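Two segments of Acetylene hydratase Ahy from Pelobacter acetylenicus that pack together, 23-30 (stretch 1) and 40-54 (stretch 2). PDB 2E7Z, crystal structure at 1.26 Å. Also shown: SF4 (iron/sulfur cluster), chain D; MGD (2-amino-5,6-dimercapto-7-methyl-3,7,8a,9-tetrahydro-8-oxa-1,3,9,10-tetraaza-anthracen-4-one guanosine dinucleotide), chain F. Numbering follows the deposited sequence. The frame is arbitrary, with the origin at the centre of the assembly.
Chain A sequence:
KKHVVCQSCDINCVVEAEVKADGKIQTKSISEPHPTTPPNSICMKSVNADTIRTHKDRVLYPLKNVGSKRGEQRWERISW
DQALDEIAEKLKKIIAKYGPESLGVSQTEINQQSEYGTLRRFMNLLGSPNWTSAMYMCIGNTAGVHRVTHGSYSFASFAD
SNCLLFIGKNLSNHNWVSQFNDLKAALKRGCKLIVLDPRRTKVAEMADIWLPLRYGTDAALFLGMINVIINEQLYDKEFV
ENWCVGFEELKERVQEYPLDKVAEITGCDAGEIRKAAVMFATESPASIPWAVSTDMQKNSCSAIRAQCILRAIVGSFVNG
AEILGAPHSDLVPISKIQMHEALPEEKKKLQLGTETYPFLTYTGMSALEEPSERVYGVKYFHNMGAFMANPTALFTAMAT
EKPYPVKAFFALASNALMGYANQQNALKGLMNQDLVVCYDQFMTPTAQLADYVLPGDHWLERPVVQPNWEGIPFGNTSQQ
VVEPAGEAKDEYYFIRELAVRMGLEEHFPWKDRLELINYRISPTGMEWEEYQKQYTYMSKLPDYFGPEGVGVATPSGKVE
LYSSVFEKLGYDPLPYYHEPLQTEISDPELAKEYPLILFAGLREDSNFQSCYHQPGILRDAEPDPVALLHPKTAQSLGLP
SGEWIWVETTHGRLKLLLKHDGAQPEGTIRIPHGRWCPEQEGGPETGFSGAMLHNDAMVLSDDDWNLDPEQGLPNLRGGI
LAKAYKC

Stretch 1 23-30: GKIQTKSI
Stretch 2, residues 40-54: NSICMKSVNADTIRT

Two direct hydrogen bonds fix the strand of stretch 1, which starts at Ile 25, against the helix 44-47 and the helical turn that carries Asp 50 and Arg 53 in stretch 2. Ile 25 N donates to Asp 50 OD2 at 2.9 Å, with an almost linear N-H...O angle of 179°; a carboxylate suits this place because its other oxygen, OD1, remains free to accept from Arg 53 NE at 2.9 Å, a salt bridge one helical turn along. Asp 50 reaches the strand with chi1 t (-154°). Farther along, Thr 27 OG1 donates to Ser 46 O at 2.7 Å with chi1 p (47°), a short side chain serving a carbonyl near the end of the first helix.

Water fills the gaps. Water 1 donates to Gly 23 O and Asp 50 OD2, at 2.7 Å each from its O, and accepts from Arg 53 NH2. Water 2 donates to Ile 25 O and Val 47 O and accepts from Asp 50 N; water 3 accepts from Thr 27 N and donates to Val 47 O. The strand thus meets the helices through side chains and solvent, without direct backbone pairing. Beyond it, water 5 links Ile 30 N to Ser 41 O.

The register runs antiparallel: CA atoms lie 6.0 Å apart for Ile 25 and Asp 50, 5.3 Å for Thr 27 and Val 47, and 5.1 Å for Ser 29 and Ile 42. Extended backbone angles (Ile 25 -96/120, Thr 27 -110/140) turn alternate CB atoms, those of Ile 25 and Thr 27, toward stretch 2, while Gln 26 and Lys 28 point away.

Van der Waals packing completes the contact. Ile 25 (m, t) lays CD1 3.6 Å from Arg 53 NE, obliquely to the guanidinium. Ile 42, extended at -150/146 with rotamer t, t, brings CD1 within 3.6 Å of Lys 28 C and CG2 within 3.7 Å of Ser 29 N. Small Ser 29 admits close backbone approach, its CB 3.7 Å from Ser 41 N.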

# COMPACT_ATOMS: atom_id res chain seq x y z
N GLY A 23 10.21 -27.48 19.06
CA GLY A 23 10.76 -26.49 18.12
C GLY A 23 9.73 -25.63 17.40
O GLY A 23 10.10 -24.62 16.81
N LYS A 24 8.46 -26.04 17.43
CA LYS A 24 7.37 -25.28 16.81
C LYS A 24 7.22 -23.95 17.56
O LYS A 24 7.35 -23.90 18.79
CB LYS A 24 6.05 -26.04 16.82
CG LYS A 24 5.92 -27.14 15.79
CD LYS A 24 4.51 -27.75 15.82
CE LYS A 24 4.50 -29.22 15.39
NZ LYS A 24 4.61 -29.37 13.91
N ILE A 25 6.97 -22.88 16.83
CA ILE A 25 6.72 -21.59 17.45
C ILE A 25 5.22 -21.36 17.59
O ILE A 25 4.49 -21.33 16.58
CB ILE A 25 7.37 -20.42 16.66
CG1 ILE A 25 8.86 -20.68 16.49
CG2 ILE A 25 7.08 -19.10 17.38
CD1 ILE A 25 9.57 -19.73 15.54
N GLN A 26 4.78 -21.19 18.82
CA GLN A 26 3.40 -20.86 19.09
C GLN A 26 3.26 -19.35 19.21
O GLN A 26 3.98 -18.71 19.98
CB GLN A 26 2.93 -21.56 20.37
CG GLN A 26 1.57 -21.11 20.85
CD GLN A 26 1.25 -21.62 22.24
OE1 GLN A 26 0.42 -22.51 22.40
NE2 GLN A 26 1.94 -21.10 23.24
N THR A 27 2.34 -18.79 18.43
CA THR A 27 2.02 -17.36 18.50
C THR A 27 0.63 -17.16 19.10
O THR A 27 -0.29 -17.95 18.82
CB THR A 27 2.06 -16.71 17.11
OG1 THR A 27 1.34 -17.55 16.20
CG2 THR A 27 3.50 -16.55 16.63
N LYS A 28 0.48 -16.15 19.94
CA LYS A 28 -0.80 -15.82 20.57
C LYS A 28 -0.95 -14.33 20.81
O LYS A 28 0.03 -13.58 20.73
CB LYS A 28 -0.98 -16.60 21.87
CG LYS A 28 0.00 -16.26 22.97
CD LYS A 28 -0.26 -17.11 24.22
CE LYS A 28 -0.29 -18.60 23.90
NZ LYS A 28 -0.34 -19.44 25.14
N SER A 29 -2.17 -13.87 21.06
CA SER A 29 -2.39 -12.47 21.36
C SER A 29 -1.61 -12.12 22.62
O SER A 29 -1.46 -12.95 23.53
CB SER A 29 -3.88 -12.13 21.51
OG SER A 29 -4.48 -12.85 22.56
N ILE A 30 -1.04 -10.93 22.62
CA ILE A 30 -0.20 -10.52 23.73
C ILE A 30 -1.00 -10.55 25.04
O ILE A 30 -2.10 -10.00 25.13
CB ILE A 30 0.47 -9.15 23.44
CG1 ILE A 30 1.56 -8.86 24.48
CG2 ILE A 30 -0.57 -8.04 23.33
CD1 ILE A 30 2.64 -7.96 23.95
N ASN A 40 -6.61 -9.51 22.65
CA ASN A 40 -7.26 -10.41 21.68
C ASN A 40 -7.02 -10.00 20.24
O ASN A 40 -7.87 -10.25 19.36
CB ASN A 40 -8.76 -10.52 21.99
CG ASN A 40 -9.02 -10.68 23.47
OD1 ASN A 40 -9.72 -9.87 24.10
ND2 ASN A 40 -8.41 -11.71 24.05
N SER A 41 -5.87 -9.39 19.99
CA SER A 41 -5.50 -9.00 18.63
C SER A 41 -4.50 -9.99 18.00
O SER A 41 -3.29 -9.75 17.99
CB SER A 41 -4.99 -7.56 18.59
OG SER A 41 -5.96 -6.62 19.06
N ILE A 42 -5.03 -11.11 17.52
CA ILE A 42 -4.28 -12.02 16.67
C ILE A 42 -5.25 -12.72 15.73
O ILE A 42 -6.40 -12.97 16.12
CB ILE A 42 -3.44 -13.04 17.48
CG1 ILE A 42 -2.37 -13.65 16.57
CG2 ILE A 42 -4.34 -14.13 18.12
CD1 ILE A 42 -1.32 -14.48 17.26
N CYS A 43 -4.81 -13.02 14.51
CA CYS A 43 -5.69 -13.67 13.52
C CYS A 43 -5.08 -14.98 13.05
O CYS A 43 -3.97 -15.33 13.44
CB CYS A 43 -5.93 -12.73 12.33
SG CYS A 43 -4.49 -12.63 11.23
N MET A 44 -5.82 -15.72 12.21
CA MET A 44 -5.36 -17.02 11.74
C MET A 44 -4.03 -16.92 10.99
O MET A 44 -3.25 -17.85 11.04
CB MET A 44 -6.41 -17.73 10.88
CG MET A 44 -6.85 -16.91 9.66
SD MET A 44 -8.05 -17.81 8.67
CE MET A 44 -9.51 -17.82 9.71
N LYS A 45 -3.77 -15.80 10.30
CA LYS A 45 -2.53 -15.68 9.53
C LYS A 45 -1.33 -15.69 10.47
O LYS A 45 -0.30 -16.30 10.16
CB LYS A 45 -2.52 -14.42 8.66
CG LYS A 45 -3.66 -14.45 7.63
CD LYS A 45 -3.68 -13.25 6.69
CE LYS A 45 -3.92 -11.93 7.41
NZ LYS A 45 -5.23 -11.89 8.12
N SER A 46 -1.49 -15.02 11.61
CA SER A 46 -0.43 -14.99 12.62
C SER A 46 -0.33 -16.27 13.43
O SER A 46 0.77 -16.78 13.66
CB SER A 46 -0.65 -13.81 13.55
OG SER A 46 0.50 -13.57 14.33
N VAL A 47 -1.48 -16.78 13.87
CA VAL A 47 -1.51 -18.02 14.65
C VAL A 47 -0.78 -19.13 13.91
O VAL A 47 -0.08 -19.95 14.51
CB VAL A 47 -2.96 -18.47 14.92
CG1 VAL A 47 -3.00 -19.93 15.44
CG2 VAL A 47 -3.59 -17.52 15.91
N ASN A 48 -0.95 -19.15 12.59
CA ASN A 48 -0.39 -20.20 11.76
C ASN A 48 0.86 -19.77 11.01
O ASN A 48 1.28 -20.43 10.08
CB ASN A 48 -1.44 -20.70 10.79
CG ASN A 48 -2.61 -21.36 11.52
OD1 ASN A 48 -2.45 -22.44 12.10
ND2 ASN A 48 -3.77 -20.73 11.48
N ALA A 49 1.48 -18.66 11.43
CA ALA A 49 2.66 -18.18 10.74
C ALA A 49 3.83 -19.15 10.69
O ALA A 49 4.60 -19.16 9.72
CB ALA A 49 3.10 -16.82 11.32
N ASP A 50 3.96 -19.98 11.72
CA ASP A 50 5.07 -20.93 11.73
C ASP A 50 4.92 -21.99 10.65
O ASP A 50 5.91 -22.54 10.21
CB ASP A 50 5.29 -21.56 13.11
CG ASP A 50 6.74 -22.03 13.32
OD1 ASP A 50 7.65 -21.30 12.86
OD2 ASP A 50 6.95 -23.13 13.91
N THR A 51 3.69 -22.23 10.18
CA THR A 51 3.50 -23.17 9.06
C THR A 51 4.08 -22.63 7.75
O THR A 51 4.40 -23.38 6.83
CB THR A 51 2.02 -23.54 8.80
OG1 THR A 51 1.35 -22.41 8.23
CG2 THR A 51 1.32 -23.99 10.08
N ILE A 52 4.22 -21.30 7.70
CA ILE A 52 4.89 -20.63 6.59
C ILE A 52 6.39 -20.56 6.83
O ILE A 52 7.18 -20.92 5.94
CB ILE A 52 4.33 -19.22 6.40
CG1 ILE A 52 2.79 -19.27 6.21
CG2 ILE A 52 5.00 -18.54 5.19
CD1 ILE A 52 2.28 -20.10 5.02
N ARG A 53 6.80 -20.13 8.03
CA ARG A 53 8.22 -20.11 8.35
C ARG A 53 8.90 -21.48 8.12
O ARG A 53 10.06 -21.55 7.69
CB ARG A 53 8.47 -19.64 9.79
CG ARG A 53 9.93 -19.44 10.10
CD ARG A 53 10.19 -19.39 11.59
NE ARG A 53 10.42 -20.72 12.18
CZ ARG A 53 11.59 -21.34 12.17
NH1 ARG A 53 12.66 -20.80 11.58
NH2 ARG A 53 11.71 -22.52 12.80
N THR A 54 8.18 -22.57 8.43
CA THR A 54 8.75 -23.91 8.31
C THR A 54 8.25 -24.68 7.09
O THR A 54 8.44 -25.89 7.01
CB THR A 54 8.52 -24.78 9.59
OG1 THR A 54 7.12 -25.00 9.77
CG2 THR A 54 9.06 -24.04 10.80
FE1 SF4 D . -3.28 -10.76 11.80
FE2 SF4 D . -0.65 -10.28 12.09
FE3 SF4 D . -2.47 -8.51 13.04
FE4 SF4 D . -2.08 -8.76 10.40
S1 SF4 D . -0.54 -8.00 11.87
S2 SF4 D . -4.13 -8.62 11.49
S3 SF4 D . -1.63 -11.01 10.19
S4 SF4 D . -2.18 -10.68 13.78
PB MGD F . -11.08 -5.16 0.93
O1B MGD F . -11.28 -6.29 1.90
O2B MGD F . -10.41 -5.46 -0.38
O3B MGD F . -10.24 -3.98 1.61
O3A MGD F . -8.76 -3.51 3.56
PA MGD F . -10.29 -3.41 3.11
O1A MGD F . -10.62 -1.94 2.94
O2A MGD F . -11.12 -4.23 4.08
O5' MGD F . -12.52 -4.50 0.62
C5' MGD F . -13.29 -4.14 1.75
C4' MGD F . -14.58 -3.48 1.29
O4' MGD F . -14.27 -2.40 0.39
C3' MGD F . -15.47 -4.46 0.53
O3' MGD F . -16.63 -4.73 1.32
C2' MGD F . -15.83 -3.74 -0.75
O2' MGD F . -17.21 -3.80 -1.09
C1' MGD F . -15.42 -2.31 -0.43
N9 MGD F . -15.22 -1.47 -1.62
C8 MGD F . -14.72 -1.83 -2.82
N7 MGD F . -14.67 -0.79 -3.69
C5 MGD F . -15.18 0.28 -3.03
C6 MGD F . -15.44 1.70 -3.33
O6 MGD F . -15.20 2.17 -4.46
N1 MGD F . -15.95 2.46 -2.35
C2 MGD F . -16.24 2.00 -1.12
N2 MGD F . -16.75 2.84 -0.19
N3 MGD F . -16.03 0.69 -0.77
C4 MGD F . -15.52 -0.17 -1.67
C10 MGD F . -7.64 -3.26 2.72
C11 MGD F . -6.45 -3.66 3.59
O11 MGD F . -6.68 -4.99 4.11
C12 MGD F . -5.12 -3.59 2.88
S12 MGD F . -4.83 -2.37 1.73
C13 MGD F . -4.14 -4.47 3.13
S13 MGD F . -2.57 -4.32 2.48
C14 MGD F . -4.39 -5.67 3.98
N15 MGD F . -4.64 -6.84 3.15
C16 MGD F . -5.15 -7.94 3.75
C17 MGD F . -5.09 -9.30 3.16
O17 MGD F . -4.57 -9.49 2.04
N18 MGD F . -5.64 -10.31 3.86
C19 MGD F . -6.23 -10.13 5.06
N19 MGD F . -6.74 -11.21 5.70
N20 MGD F . -6.33 -8.92 5.66
C21 MGD F . -5.82 -7.82 5.06
N22 MGD F . -5.93 -6.62 5.65
C23 MGD F . -5.59 -5.42 4.91
O HOH W 1 9.58 -23.83 14.26
O HOH W 2 2.93 -19.98 14.57
O HOH W 3 0.33 -20.57 17.12
O HOH W 4 -4.76 -10.51 24.35
O HOH W 5 -1.65 -9.44 20.17